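Local coordinates for tRNA nucleotidyl transferase-related protein (Thermotoga maritima, PDB 3H38) that adds the 3'-terminal CCA nucleotides to tRNA as a magnesium-dependent class II nucleotidyltransferase, the nucleotide and magnesium sites lying in this C-terminal part of a longer protein, at residues Glu276-Arg279 with Phe280-Val283; Arg306-Leu309 with Ile310-Ile313. All coordinates share one frame; numbering follows the deposited sequence.

In the fold
Both contacts are short local ones in the helical part, each at the start of a helix: contact 1 where helix 279-287 begins, contact 2 where helix 309-328 begins. Contact 1 is the more buried; its aspartate cap lies among packed helices, and the side chain of R279 is about 12 Å from that of R183, which binds CTP and ATP in other models of the protein. Contact 2, further from the centre of the chain, turns two asparagines outward and its leucine and isoleucines inward. Two weak aspartate bonds cap the first; a weak asparagine pair and mostly weak backbone bonds mark the second. Their centres are 13 Å apart, and Y281 joins them through R306 and L309.

Contact 1: residues Glu276-Arg279 with Phe280-Val283; sequences EVDR and FYAV
D278 turns its carboxylate to the backbone N-H groups of F280 and Y281, two and three residues on. OD2 accepts from F280 N at 2.8 Å and from Y281 N at 3.4 Å, both bonds weak. With CG anti to the backbone N (chi1 -178°), the carboxylate reaches forward over these amides. With an alanine here the F280 and Y281 amides would probably lose their side-chain acceptor and the first turn fray.

The same residue touches the Y281 ring obliquely: OD1 approaches CD2 of Y281 to 3.5 Å, with carboxylate and ring planes 52° apart.

This is an aspartate N-cap at the head of helix 279-287. D278 N is not bonded back to the Y281 side chain, as in a capping box, but to E346 of helix 345-352.

Main-chain bonds then take over. A282 N donates to D278 O at 3.0 Å, and V283 N follows to R279 O at 2.9 Å.

Apolar contact is slight within the turn, V277 CG1 lying 4.3 Å from A282 CB. V277 and V283 pack instead on helix 254-274, while F280 reaches R218 and E222 of helix 214-225.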
# COMPACT_ATOMS: atom_id res chain seq x y z
N GLU A 276 13.52 -0.38 5.71
CA GLU A 276 12.15 -0.21 5.23
C GLU A 276 11.98 0.97 4.29
O GLU A 276 12.53 2.02 4.51
CB GLU A 276 11.16 -0.10 6.41
CG GLU A 276 10.63 -1.46 6.96
CD GLU A 276 9.31 -1.38 7.77
OE1 GLU A 276 9.24 -0.65 8.80
OE2 GLU A 276 8.33 -2.08 7.40
N VAL A 277 11.20 0.78 3.24
CA VAL A 277 10.93 1.86 2.30
C VAL A 277 9.43 2.14 2.21
O VAL A 277 8.66 1.27 1.77
CB VAL A 277 11.47 1.53 0.89
CG1 VAL A 277 10.68 2.27 -0.19
CG2 VAL A 277 12.96 1.86 0.78
N ASP A 278 9.00 3.32 2.64
CA ASP A 278 7.62 3.73 2.44
C ASP A 278 7.36 3.99 0.96
O ASP A 278 7.80 5.00 0.40
CB ASP A 278 7.26 4.96 3.28
CG ASP A 278 5.80 5.36 3.13
OD1 ASP A 278 5.28 6.06 4.03
OD2 ASP A 278 5.17 4.99 2.12
N ARG A 279 6.64 3.07 0.33
CA ARG A 279 6.42 3.13 -1.11
C ARG A 279 5.57 4.31 -1.53
O ARG A 279 5.75 4.84 -2.64
CB ARG A 279 5.83 1.83 -1.61
CG ARG A 279 6.66 0.66 -1.20
CD ARG A 279 6.45 -0.52 -2.09
NE ARG A 279 7.16 -1.66 -1.54
CZ ARG A 279 7.03 -2.90 -1.98
NH1 ARG A 279 7.71 -3.88 -1.40
NH2 ARG A 279 6.20 -3.16 -3.00
N PHE A 280 4.64 4.71 -0.66
CA PHE A 280 3.79 5.86 -0.94
C PHE A 280 4.66 7.12 -1.18
O PHE A 280 4.47 7.84 -2.15
CB PHE A 280 2.78 6.07 0.20
CG PHE A 280 1.90 7.28 0.02
CD1 PHE A 280 1.05 7.39 -1.07
CD2 PHE A 280 1.91 8.31 0.95
CE1 PHE A 280 0.24 8.51 -1.25
CE2 PHE A 280 1.11 9.44 0.78
CZ PHE A 280 0.28 9.54 -0.34
N TYR A 281 5.61 7.36 -0.29
CA TYR A 281 6.51 8.50 -0.41
C TYR A 281 7.55 8.34 -1.52
O TYR A 281 7.89 9.31 -2.19
CB TYR A 281 7.21 8.73 0.91
CG TYR A 281 6.39 9.52 1.86
CD1 TYR A 281 6.82 10.76 2.29
CD2 TYR A 281 5.15 9.06 2.29
CE1 TYR A 281 6.07 11.51 3.14
CE2 TYR A 281 4.38 9.82 3.16
CZ TYR A 281 4.86 11.04 3.57
OH TYR A 281 4.16 11.83 4.42
N ALA A 282 8.05 7.12 -1.69
CA ALA A 282 8.98 6.86 -2.78
C ALA A 282 8.31 7.31 -4.07
O ALA A 282 8.91 8.06 -4.86
CB ALA A 282 9.31 5.39 -2.84
N VAL A 283 7.07 6.87 -4.28
CA VAL A 283 6.34 7.23 -5.50
C VAL A 283 6.05 8.73 -5.59
O VAL A 283 5.97 9.29 -6.68
CB VAL A 283 5.02 6.45 -5.65
CG1 VAL A 283 4.37 6.74 -6.99
CG2 VAL A 283 5.27 4.98 -5.56

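Contact 2: residues Arg306-Leu309 with Ile310-Ile313; sequences RRNL and INEI
N308 and N311 set their amides nearly at right angles, the planes 81° apart. N311 lays its ND2 over one face of the N308 amide, 3.5 Å above CG of N308, and from there donates to N308 OD1 at 3.4 Å. The N-H points almost straight at the oxygen (174°), yet the bond is long and weak, and it comes from above the amide plane. The carboxylate of E312 is placed differently: its OE1 lies close to the plane of the N308 amide, beside CB, at 3.5 Å from that atom. That position has a cost: E312 OE1 also stands 3.2 Å from N308 O, two acceptors facing each other. The bend of the glutamate chain at chi2 (145°) brings the carboxylate back over the first turn, where the amino end of the helix would probably help to offset its charge.

Backbone bonds wind the turn up gradually. N308 O receives N311 N at 2.9 Å in a weak, bent bond, and E312 N more distantly, also weakly. The first strong i to i+4 bond comes one residue later, from I313 N to L309 O at 3.0 Å.

On the inner side, L309 and I313 are one turn apart and meet through CG of L309 and CD1 of I313 at 4.0 Å, while CG2 of I310 rests near the carbonyl oxygen of R307.

This first turn opens helix 309-328 after the loop from helix 293-302. W296 of that preceding helix packs on L309 and I310, H285 of helix 279-287 touches L309, E312 and I313, and L288 reaches I313 from a loop.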
# COMPACT_ATOMS: atom_id res chain seq x y z
N ARG A 306 4.52 15.03 5.08
CA ARG A 306 5.48 15.70 5.92
C ARG A 306 5.82 17.01 5.29
O ARG A 306 5.82 17.14 4.11
CB ARG A 306 6.74 14.91 6.01
CG ARG A 306 6.56 13.56 6.54
CD ARG A 306 7.78 13.01 7.22
NE ARG A 306 7.39 11.96 8.16
CZ ARG A 306 8.18 11.43 9.10
NH1 ARG A 306 9.43 11.84 9.25
NH2 ARG A 306 7.70 10.48 9.88
N ARG A 307 6.10 18.01 6.10
CA ARG A 307 6.36 19.34 5.55
C ARG A 307 7.70 19.38 4.79
O ARG A 307 7.81 20.03 3.75
CB ARG A 307 6.35 20.40 6.67
CG ARG A 307 4.98 20.64 7.32
CD ARG A 307 5.00 21.82 8.30
NE ARG A 307 5.29 23.11 7.65
CZ ARG A 307 4.35 23.93 7.17
NH1 ARG A 307 3.07 23.60 7.26
NH2 ARG A 307 4.70 25.08 6.59
N ASN A 308 8.67 18.67 5.29
CA ASN A 308 10.00 18.65 4.74
C ASN A 308 10.10 17.97 3.40
O ASN A 308 11.10 18.08 2.77
CB ASN A 308 10.94 17.95 5.71
CG ASN A 308 12.15 18.79 6.04
OD1 ASN A 308 13.24 18.56 5.53
ND2 ASN A 308 11.96 19.76 6.91
N LEU A 309 9.09 17.23 3.00
CA LEU A 309 9.16 16.35 1.85
C LEU A 309 9.50 17.09 0.56
O LEU A 309 10.26 16.58 -0.29
CB LEU A 309 7.85 15.57 1.67
CG LEU A 309 7.77 14.72 0.40
CD1 LEU A 309 8.73 13.49 0.46
CD2 LEU A 309 6.33 14.33 0.06
N ILE A 310 8.94 18.29 0.43
CA ILE A 310 9.20 19.10 -0.75
C ILE A 310 10.69 19.46 -0.81
O ILE A 310 11.27 19.49 -1.88
CB ILE A 310 8.30 20.33 -0.82
CG1 ILE A 310 8.29 20.89 -2.25
CG2 ILE A 310 8.74 21.38 0.20
CD1 ILE A 310 7.84 19.89 -3.31
N ASN A 311 11.31 19.66 0.35
CA ASN A 311 12.75 19.92 0.40
C ASN A 311 13.57 18.78 -0.22
O ASN A 311 14.51 19.05 -0.98
CB ASN A 311 13.23 20.17 1.83
CG ASN A 311 12.64 21.41 2.44
OD1 ASN A 311 12.44 22.42 1.76
ND2 ASN A 311 12.36 21.37 3.74
N GLU A 312 13.22 17.54 0.14
CA GLU A 312 13.99 16.35 -0.25
C GLU A 312 13.82 16.00 -1.71
O GLU A 312 14.78 15.60 -2.39
CB GLU A 312 13.58 15.14 0.59
CG GLU A 312 13.77 15.34 2.09
CD GLU A 312 12.69 14.66 2.93
OE1 GLU A 312 12.17 15.31 3.86
OE2 GLU A 312 12.35 13.48 2.65
N ILE A 313 12.59 16.16 -2.19
CA ILE A 313 12.29 16.00 -3.60
C ILE A 313 13.12 17.00 -4.39
O ILE A 313 13.77 16.65 -5.37
CB ILE A 313 10.79 16.22 -3.87
CG1 ILE A 313 10.00 15.01 -3.34
CG2 ILE A 313 10.52 16.47 -5.34
CD1 ILE A 313 8.48 15.08 -3.55